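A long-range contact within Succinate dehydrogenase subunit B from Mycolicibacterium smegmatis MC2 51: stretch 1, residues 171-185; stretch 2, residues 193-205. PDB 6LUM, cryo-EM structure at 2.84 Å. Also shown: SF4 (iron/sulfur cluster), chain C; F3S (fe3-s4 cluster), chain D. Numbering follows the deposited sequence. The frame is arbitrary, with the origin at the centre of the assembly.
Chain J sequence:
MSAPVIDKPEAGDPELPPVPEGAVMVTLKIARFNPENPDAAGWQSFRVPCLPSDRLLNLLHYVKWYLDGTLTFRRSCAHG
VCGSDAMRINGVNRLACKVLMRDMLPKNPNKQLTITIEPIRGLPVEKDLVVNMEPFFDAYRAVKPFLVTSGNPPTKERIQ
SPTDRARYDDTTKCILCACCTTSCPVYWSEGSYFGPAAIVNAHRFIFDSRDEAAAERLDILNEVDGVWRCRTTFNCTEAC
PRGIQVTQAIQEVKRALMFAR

Stretch 1, residues 171-185: TTKCILCACCTTSCP
Stretch 2, residues 193-205: YFGPAAIVNAHRF

Stretch 1 is a cluster-binding loop, and stretch 2 is a short lead-in followed by a helix from Pro 196 to Phe 205 that continues beyond it. The two stretches run in opposite senses: the CA of Thr 171 lies 5.6 Å from the CA of Arg 204, and the CA of Thr 181 lies 5.2 Å from the CA of Gly 195. Together they bury 652 Å².

Two hydrogen bonds cross the contact. Asn 201 (chi1 m) gives ND2 to SG of Cys 174 at 3.2 Å, nearly straight at 163°. The same ND2 donates to O of Ala 197 at 2.7 Å, so one amide nitrogen serves both the helix and a cluster ligand. Cys 174 (chi1 t) also binds FE4 of SF4 through SG at 2.6 Å. A thiolate accepts well, and the amide donor suits it. CD2 of Leu 176 packs 3.8 Å from ND2 of Asn 201.

Near the start of stretch 1, His 203 (chi1 t) donates ND1 to OG1 of Thr 171 at 3.3 Å, with the hydroxyl at the ring edge. NE2 of His 203 and OG1 of Thr 171 have further bonds elsewhere in the structure. The CA-to-CB bond of Thr 171 (chi1 p) points toward the helix; its CG2 meets CG1 of Val 200 at 3.9 Å. Thr 172 (p) sets CG2 3.7 Å from CG of Arg 204 (t, m, t), whose NH2 is bonded elsewhere.

Cys 180 (p) binds FE1 of SF4 through SG at 2.4 Å. Its SG lies 3.6 Å from CB of Pro 196 and 3.7 Å from CB of Ala 197, small apolar surfaces against a buried sulfur. OG1 of Thr 181 (m) lies 3.4 Å from CB of Ala 197.

Gly 195 is the N-cap residue, with phi/psi 128/159. A CB there would lie 2.6 Å from CG2 of Thr 181 and jam against the preceding carbonyl. Its O accepts N of Ile 199 at 3.0 Å.

Within stretch 1, OG of Ser 183 and OG1 of Thr 182 donate to O of Cys 180 at 2.8 Å and O of Ala 178 at 2.5 Å, respectively. N of Ser 183 also reaches O of Cys 180, at 3.0 Å.

Cys 184 (t) binds FE1 of F3S through SG at 2.2 Å. SG of Cys 184 meets the edge of the Tyr 193 ring (chi1 t), 3.5 Å from CE2 of Tyr 193.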

# COMPACT_ATOMS: atom_id res chain seq x y z
N THR J 171 -14.93 22.52 11.69
CA THR J 171 -14.76 21.12 12.02
C THR J 171 -13.47 20.89 12.77
O THR J 171 -13.16 19.75 13.14
CB THR J 171 -14.79 20.25 10.77
OG1 THR J 171 -14.04 20.88 9.74
CG2 THR J 171 -16.19 20.05 10.31
N THR J 172 -12.69 21.94 13.00
CA THR J 172 -11.52 21.88 13.85
C THR J 172 -11.86 22.11 15.31
O THR J 172 -10.95 22.20 16.14
CB THR J 172 -10.49 22.91 13.39
OG1 THR J 172 -11.11 24.19 13.27
CG2 THR J 172 -9.92 22.51 12.06
N LYS J 173 -13.14 22.19 15.65
CA LYS J 173 -13.59 22.43 17.00
C LYS J 173 -13.97 21.16 17.74
O LYS J 173 -14.43 21.24 18.87
CB LYS J 173 -14.79 23.37 16.99
CG LYS J 173 -14.61 24.60 16.19
CD LYS J 173 -15.94 25.27 16.03
CE LYS J 173 -16.53 25.58 17.38
NZ LYS J 173 -17.82 26.30 17.27
N CYS J 174 -13.81 20.00 17.14
CA CYS J 174 -14.30 18.76 17.72
C CYS J 174 -13.43 18.34 18.89
O CYS J 174 -12.23 18.10 18.73
CB CYS J 174 -14.33 17.68 16.65
SG CYS J 174 -14.54 16.00 17.19
N ILE J 175 -14.03 18.25 20.08
CA ILE J 175 -13.32 17.79 21.27
C ILE J 175 -13.42 16.30 21.46
O ILE J 175 -12.89 15.78 22.45
CB ILE J 175 -13.81 18.49 22.54
CG1 ILE J 175 -15.29 18.26 22.75
CG2 ILE J 175 -13.53 19.94 22.46
CD1 ILE J 175 -15.88 19.08 23.85
N LEU J 176 -14.08 15.59 20.56
CA LEU J 176 -14.18 14.13 20.58
C LEU J 176 -14.84 13.64 21.86
O LEU J 176 -14.29 12.85 22.61
CB LEU J 176 -12.81 13.49 20.39
CG LEU J 176 -12.17 13.59 19.02
CD1 LEU J 176 -10.71 13.31 19.15
CD2 LEU J 176 -12.81 12.59 18.11
N CYS J 177 -16.07 14.09 22.09
CA CYS J 177 -16.81 13.70 23.27
C CYS J 177 -17.80 12.58 23.03
O CYS J 177 -18.21 11.93 24.00
CB CYS J 177 -17.53 14.90 23.88
SG CYS J 177 -18.77 15.64 22.87
N ALA J 178 -18.19 12.33 21.78
CA ALA J 178 -19.13 11.31 21.36
C ALA J 178 -20.57 11.64 21.71
O ALA J 178 -21.41 10.76 21.68
CB ALA J 178 -18.77 9.94 21.93
N CYS J 179 -20.89 12.88 22.02
CA CYS J 179 -22.27 13.26 22.23
C CYS J 179 -23.09 13.16 20.96
O CYS J 179 -24.32 13.17 21.03
CB CYS J 179 -22.37 14.69 22.77
SG CYS J 179 -22.15 14.88 24.52
N CYS J 180 -22.45 13.07 19.81
CA CYS J 180 -23.10 13.02 18.51
C CYS J 180 -23.27 11.59 18.03
O CYS J 180 -24.38 11.18 17.68
CB CYS J 180 -22.30 13.83 17.50
SG CYS J 180 -20.79 13.03 17.00
N THR J 181 -22.18 10.82 18.03
CA THR J 181 -22.24 9.45 17.55
C THR J 181 -23.18 8.61 18.38
O THR J 181 -23.81 7.69 17.87
CB THR J 181 -20.85 8.84 17.57
OG1 THR J 181 -19.92 9.78 17.05
CG2 THR J 181 -20.80 7.65 16.72
N THR J 182 -23.30 8.90 19.66
CA THR J 182 -24.18 8.15 20.53
C THR J 182 -25.56 8.76 20.62
O THR J 182 -26.28 8.50 21.58
CB THR J 182 -23.57 8.02 21.92
OG1 THR J 182 -23.35 9.32 22.46
CG2 THR J 182 -22.26 7.31 21.84
N SER J 183 -25.94 9.59 19.65
CA SER J 183 -27.32 9.98 19.46
C SER J 183 -27.80 9.65 18.06
O SER J 183 -28.91 10.04 17.70
CB SER J 183 -27.49 11.47 19.73
OG SER J 183 -26.76 12.21 18.80
N CYS J 184 -27.01 8.93 17.28
CA CYS J 184 -27.35 8.59 15.91
C CYS J 184 -28.14 7.30 15.90
O CYS J 184 -27.60 6.25 16.27
CB CYS J 184 -26.09 8.45 15.07
SG CYS J 184 -26.34 8.42 13.31
N PRO J 185 -29.41 7.31 15.49
CA PRO J 185 -30.13 6.05 15.36
C PRO J 185 -29.47 5.08 14.41
O PRO J 185 -29.53 3.86 14.64
CB PRO J 185 -31.51 6.49 14.88
CG PRO J 185 -31.38 7.90 14.56
CD PRO J 185 -30.33 8.44 15.39
N TYR J 193 -21.80 1.61 11.16
CA TYR J 193 -21.74 2.98 10.69
C TYR J 193 -20.54 3.66 11.33
O TYR J 193 -20.26 3.45 12.51
CB TYR J 193 -23.03 3.70 11.06
CG TYR J 193 -23.18 5.11 10.58
CD1 TYR J 193 -22.71 5.51 9.36
CD2 TYR J 193 -23.82 6.04 11.36
CE1 TYR J 193 -22.87 6.79 8.94
CE2 TYR J 193 -23.98 7.31 10.94
CZ TYR J 193 -23.50 7.69 9.74
OH TYR J 193 -23.66 8.97 9.33
N PHE J 194 -19.81 4.45 10.55
CA PHE J 194 -18.69 5.19 11.10
C PHE J 194 -19.15 6.13 12.20
O PHE J 194 -18.78 5.98 13.36
CB PHE J 194 -17.99 5.98 10.00
CG PHE J 194 -16.91 5.22 9.31
CD1 PHE J 194 -15.93 4.59 10.04
CD2 PHE J 194 -16.88 5.14 7.94
CE1 PHE J 194 -14.94 3.88 9.41
CE2 PHE J 194 -15.89 4.44 7.31
CZ PHE J 194 -14.92 3.81 8.04
N GLY J 195 -19.97 7.10 11.85
CA GLY J 195 -20.55 7.98 12.82
C GLY J 195 -20.32 9.42 12.47
O GLY J 195 -19.42 9.79 11.70
N PRO J 196 -21.15 10.28 13.03
CA PRO J 196 -20.98 11.72 12.80
C PRO J 196 -19.60 12.23 13.14
O PRO J 196 -19.08 13.09 12.43
CB PRO J 196 -22.05 12.32 13.70
CG PRO J 196 -23.00 11.27 13.93
CD PRO J 196 -22.31 9.99 13.87
N ALA J 197 -18.99 11.74 14.22
CA ALA J 197 -17.73 12.31 14.67
C ALA J 197 -16.58 11.92 13.77
O ALA J 197 -15.70 12.74 13.48
CB ALA J 197 -17.44 11.87 16.10
N ALA J 198 -16.55 10.67 13.33
CA ALA J 198 -15.55 10.26 12.35
C ALA J 198 -15.73 11.01 11.05
O ALA J 198 -14.75 11.41 10.42
CB ALA J 198 -15.64 8.76 12.11
N ILE J 199 -16.97 11.25 10.64
CA ILE J 199 -17.16 11.98 9.40
C ILE J 199 -16.77 13.45 9.55
O ILE J 199 -16.27 14.06 8.60
CB ILE J 199 -18.60 11.81 8.90
CG1 ILE J 199 -18.83 10.34 8.54
CG2 ILE J 199 -18.86 12.68 7.72
CD1 ILE J 199 -20.26 9.95 8.47
N VAL J 200 -16.95 14.04 10.73
CA VAL J 200 -16.50 15.41 10.95
C VAL J 200 -14.98 15.49 10.89
O VAL J 200 -14.41 16.36 10.21
CB VAL J 200 -17.03 15.93 12.30
CG1 VAL J 200 -16.19 17.06 12.78
CG2 VAL J 200 -18.43 16.37 12.16
N ASN J 201 -14.31 14.60 11.60
CA ASN J 201 -12.86 14.63 11.62
C ASN J 201 -12.24 14.16 10.32
O ASN J 201 -11.03 14.31 10.14
CB ASN J 201 -12.34 13.81 12.78
CG ASN J 201 -12.60 14.48 14.10
OD1 ASN J 201 -11.84 15.34 14.52
ND2 ASN J 201 -13.68 14.10 14.75
N ALA J 202 -13.02 13.56 9.42
CA ALA J 202 -12.54 13.31 8.07
C ALA J 202 -12.83 14.46 7.13
O ALA J 202 -12.05 14.70 6.21
CB ALA J 202 -13.17 12.04 7.51
N HIS J 203 -13.95 15.16 7.30
CA HIS J 203 -14.20 16.40 6.58
C HIS J 203 -13.07 17.38 6.80
O HIS J 203 -12.62 18.05 5.87
CB HIS J 203 -15.54 16.97 7.05
CG HIS J 203 -15.85 18.34 6.53
ND1 HIS J 203 -15.34 19.48 7.11
CD2 HIS J 203 -16.67 18.76 5.54
CE1 HIS J 203 -15.81 20.54 6.48
NE2 HIS J 203 -16.62 20.13 5.52
N ARG J 204 -12.59 17.46 8.04
CA ARG J 204 -11.50 18.37 8.38
C ARG J 204 -10.28 18.15 7.48
O ARG J 204 -9.60 19.11 7.11
CB ARG J 204 -11.11 18.18 9.85
CG ARG J 204 -10.14 19.20 10.38
CD ARG J 204 -8.72 18.74 10.16
NE ARG J 204 -7.74 19.71 10.60
CZ ARG J 204 -6.50 19.76 10.14
NH1 ARG J 204 -6.12 18.92 9.20
NH2 ARG J 204 -5.66 20.66 10.58
N PHE J 205 -9.99 16.91 7.13
CA PHE J 205 -8.80 16.58 6.35
C PHE J 205 -9.07 16.48 4.86
O PHE J 205 -8.16 16.64 4.06
CB PHE J 205 -8.20 15.26 6.81
CG PHE J 205 -7.50 15.35 8.10
CD1 PHE J 205 -6.26 15.92 8.19
CD2 PHE J 205 -8.08 14.86 9.25
CE1 PHE J 205 -5.62 16.01 9.38
CE2 PHE J 205 -7.44 14.95 10.44
CZ PHE J 205 -6.21 15.53 10.50
FE1 SF4 C . -19.63 14.93 17.88
FE2 SF4 C . -18.61 16.01 20.49
FE3 SF4 C . -19.48 17.92 18.33
FE4 SF4 C . -16.94 16.33 18.03
S1 SF4 C . -17.71 17.67 19.50
S2 SF4 C . -18.71 16.58 16.87
S3 SF4 C . -17.84 14.68 19.02
S4 SF4 C . -20.38 16.28 19.35
FE1 F3S D . -27.31 10.23 12.66
FE3 F3S D . -27.44 11.61 9.96
FE4 F3S D . -26.80 13.20 12.44
S1 F3S D . -28.08 9.63 10.70
S2 F3S D . -27.41 11.89 14.09
S3 F3S D . -25.92 11.45 11.50
S4 F3S D . -27.51 13.76 10.43